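Local coordinates for protein porphyranase B (Zobellia galactanivorans, PDB 3JUU) that cleaves the sulfated algal polysaccharide porphyran at the beta-1,4 linkages between galactose and L-galactose-6-sulfate, at residues E111-A116 against T266-R271. Numbering follows the deposited sequence.
Sequences ECEMKA and TYNWVR. With SO4 (sulfate ion), chain D.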
loop_
_atom_site.group_PDB
_atom_site.type_symbol
_atom_site.label_atom_id
_atom_site.label_comp_id
_atom_site.label_asym_id
_atom_site.label_seq_id
_atom_site.Cartn_x
_atom_site.Cartn_y
_atom_site.Cartn_z
ATOM N N GLU A 111 7.808 -6.399 0.919
ATOM C CA GLU A 111 7.185 -6.953 -0.270
ATOM C C GLU A 111 5.830 -7.585 0.077
ATOM O O GLU A 111 5.638 -8.028 1.199
ATOM C CB GLU A 111 8.089 -8.022 -0.904
ATOM C CG GLU A 111 8.699 -8.995 0.164
ATOM C CD GLU A 111 9.334 -10.233 -0.408
ATOM O OE1 GLU A 111 9.479 -10.316 -1.650
ATOM O OE2 GLU A 111 9.596 -11.163 0.428
ATOM N N CYS A 112 4.891 -7.636 -0.882
ATOM C CA CYS A 112 3.673 -8.410 -0.687
ATOM C C CYS A 112 3.318 -9.095 -2.004
ATOM O O CYS A 112 3.821 -8.731 -3.085
ATOM C CB CYS A 112 2.531 -7.460 -0.207
ATOM S SG CYS A 112 1.772 -6.501 -1.603
ATOM N N GLU A 113 2.445 -10.116 -1.953
ATOM C CA GLU A 113 1.931 -10.710 -3.129
ATOM C C GLU A 113 0.444 -10.371 -3.160
ATOM O O GLU A 113 -0.292 -10.823 -2.269
ATOM C CB GLU A 113 2.123 -12.265 -3.109
ATOM C CG GLU A 113 1.661 -12.906 -4.404
ATOM C CD GLU A 113 2.078 -14.362 -4.455
ATOM O OE1 GLU A 113 1.557 -15.166 -3.678
ATOM O OE2 GLU A 113 2.977 -14.686 -5.229
ATOM N N MET A 114 0.016 -9.620 -4.176
ATOM C CA MET A 114 -1.332 -9.043 -4.131
ATOM C C MET A 114 -2.009 -9.235 -5.482
ATOM O O MET A 114 -1.367 -9.079 -6.563
ATOM C CB MET A 114 -1.233 -7.529 -3.738
ATOM C CG MET A 114 -2.567 -6.741 -3.595
ATOM S SD MET A 114 -2.438 -4.908 -3.736
ATOM C CE MET A 114 -2.918 -5.696 -5.169
ATOM N N LYS A 115 -3.307 -9.502 -5.427
ATOM C CA LYS A 115 -4.139 -9.393 -6.618
ATOM C C LYS A 115 -5.152 -8.292 -6.358
ATOM O O LYS A 115 -5.820 -8.269 -5.283
ATOM C CB LYS A 115 -4.830 -10.751 -6.919
ATOM C CG LYS A 115 -5.885 -10.650 -7.985
ATOM C CD LYS A 115 -6.743 -11.960 -8.133
ATOM C CE LYS A 115 -6.070 -13.060 -8.792
ATOM N NZ LYS A 115 -7.060 -14.217 -8.686
ATOM N N ALA A 116 -5.269 -7.363 -7.288
ATOM C CA ALA A 116 -6.133 -6.228 -7.036
ATOM C C ALA A 116 -7.614 -6.628 -7.162
ATOM O O ALA A 116 -7.960 -7.655 -7.844
ATOM C CB ALA A 116 -5.819 -5.040 -8.035
ATOM N N THR A 266 -6.719 -9.233 -2.588
ATOM C CA THR A 266 -6.201 -10.357 -1.797
ATOM C C THR A 266 -4.671 -10.251 -1.672
ATOM O O THR A 266 -4.014 -10.077 -2.704
ATOM C CB THR A 266 -6.549 -11.673 -2.523
ATOM O OG1 THR A 266 -7.994 -11.762 -2.744
ATOM C CG2 THR A 266 -6.011 -12.907 -1.718
ATOM N N TYR A 267 -4.151 -10.316 -0.451
ATOM C CA TYR A 267 -2.704 -10.324 -0.204
ATOM C C TYR A 267 -2.391 -11.707 0.313
ATOM O O TYR A 267 -2.887 -12.060 1.394
ATOM C CB TYR A 267 -2.330 -9.297 0.850
ATOM C CG TYR A 267 -2.798 -7.872 0.520
ATOM C CD1 TYR A 267 -1.878 -6.915 0.027
ATOM C CD2 TYR A 267 -4.131 -7.477 0.716
ATOM C CE1 TYR A 267 -2.317 -5.579 -0.246
ATOM C CE2 TYR A 267 -4.569 -6.177 0.415
ATOM C CZ TYR A 267 -3.667 -5.244 -0.065
ATOM O OH TYR A 267 -4.060 -3.959 -0.347
ATOM N N ASN A 268 -1.632 -12.506 -0.450
ATOM C CA ASN A 268 -1.191 -13.829 0.063
ATOM C C ASN A 268 -0.213 -13.728 1.235
ATOM O O ASN A 268 -0.208 -14.573 2.134
ATOM C CB ASN A 268 -0.651 -14.746 -1.047
ATOM C CG ASN A 268 -1.708 -15.183 -2.001
ATOM O OD1 ASN A 268 -2.907 -15.223 -1.661
ATOM N ND2 ASN A 268 -1.295 -15.551 -3.221
ATOM N N TRP A 269 0.577 -12.649 1.281
ATOM C CA TRP A 269 1.483 -12.492 2.366
ATOM C C TRP A 269 2.069 -11.099 2.302
ATOM O O TRP A 269 1.993 -10.467 1.213
ATOM C CB TRP A 269 2.594 -13.561 2.298
ATOM C CG TRP A 269 3.197 -13.852 0.953
ATOM C CD1 TRP A 269 2.961 -14.970 0.165
ATOM C CD2 TRP A 269 4.266 -13.112 0.271
ATOM N NE1 TRP A 269 3.782 -14.939 -0.945
ATOM C CE2 TRP A 269 4.552 -13.799 -0.923
ATOM C CE3 TRP A 269 4.940 -11.887 0.536
ATOM C CZ2 TRP A 269 5.515 -13.325 -1.882
ATOM C CZ3 TRP A 269 5.901 -11.419 -0.416
ATOM C CH2 TRP A 269 6.179 -12.142 -1.584
ATOM N N VAL A 270 2.607 -10.655 3.434
ATOM C CA VAL A 270 3.450 -9.430 3.510
ATOM C C VAL A 270 4.696 -9.818 4.258
ATOM O O VAL A 270 4.617 -10.424 5.346
ATOM C CB VAL A 270 2.756 -8.305 4.284
ATOM C CG1 VAL A 270 3.736 -7.116 4.523
ATOM C CG2 VAL A 270 1.585 -7.777 3.497
ATOM N N ARG A 271 5.867 -9.510 3.685
ATOM C CA ARG A 271 7.127 -9.924 4.344
ATOM C C ARG A 271 8.012 -8.730 4.333
ATOM O O ARG A 271 8.230 -8.123 3.265
ATOM C CB ARG A 271 7.767 -11.104 3.507
ATOM C CG ARG A 271 6.829 -12.332 3.495
ATOM C CD ARG A 271 7.376 -13.455 2.613
ATOM N NE ARG A 271 6.489 -14.633 2.608
ATOM C CZ ARG A 271 6.522 -15.556 1.657
ATOM N NH1 ARG A 271 7.333 -15.377 0.594
ATOM N NH2 ARG A 271 5.666 -16.583 1.672
HETATM S S SO4 D . 5.664 -18.146 -1.519
HETATM O O1 SO4 D . 6.209 -19.337 -2.159
HETATM O O2 SO4 D . 5.073 -18.510 -0.223
HETATM O O3 SO4 D . 6.767 -17.200 -1.334
HETATM O O4 SO4 D . 4.635 -17.569 -2.413
HETATM O O HOH W 1 2.448 -17.523 -2.812
#
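Glu-113, Glu-111 and Trp-269 have the largest buried areas of this contact within the family GH16 jelly-roll beta-sandwich, where the axes of 111-115 and 269-271 run antiparallel at 168° and the second chain turns a corner at Asn-268. Glu-113 CB lies over one face of the indole, 3.9 Å from the centroid of the five-membered ring of Trp-269, a CH-pi contact. With CG anti to the backbone N (chi1 -176°), the chain runs on past the ring, and OE1 accepts a hydrogen bond of 2.9 Å from Asn-268 ND2, which comes from above the carboxylate plane. Asn-268 N also donates to Glu-113 O at 2.8 Å. Glu-111 reaches the six-membered ring obliquely, its CD 3.6 Å from Trp-269 CZ3, while its OE2 accepts from Trp-273 NE1. Arg-271 NH1 lies 3.5 Å above the opposite face of the Trp-269 ring, and NE forms a salt bridge with Glu-36. An alanine here removes the indole, which would probably open a gap between Glu-113 CB and the Arg-271 guanidinium. On the other sheet face, Met-114 CG packs over the Tyr-267 ring. A sulfate, probably from the crystallisation liquor, accepts hydrogen bonds from Trp-269 NE1 (to O4, 3.1 Å) and Arg-271 NH1 (to O3, 2.7 Å).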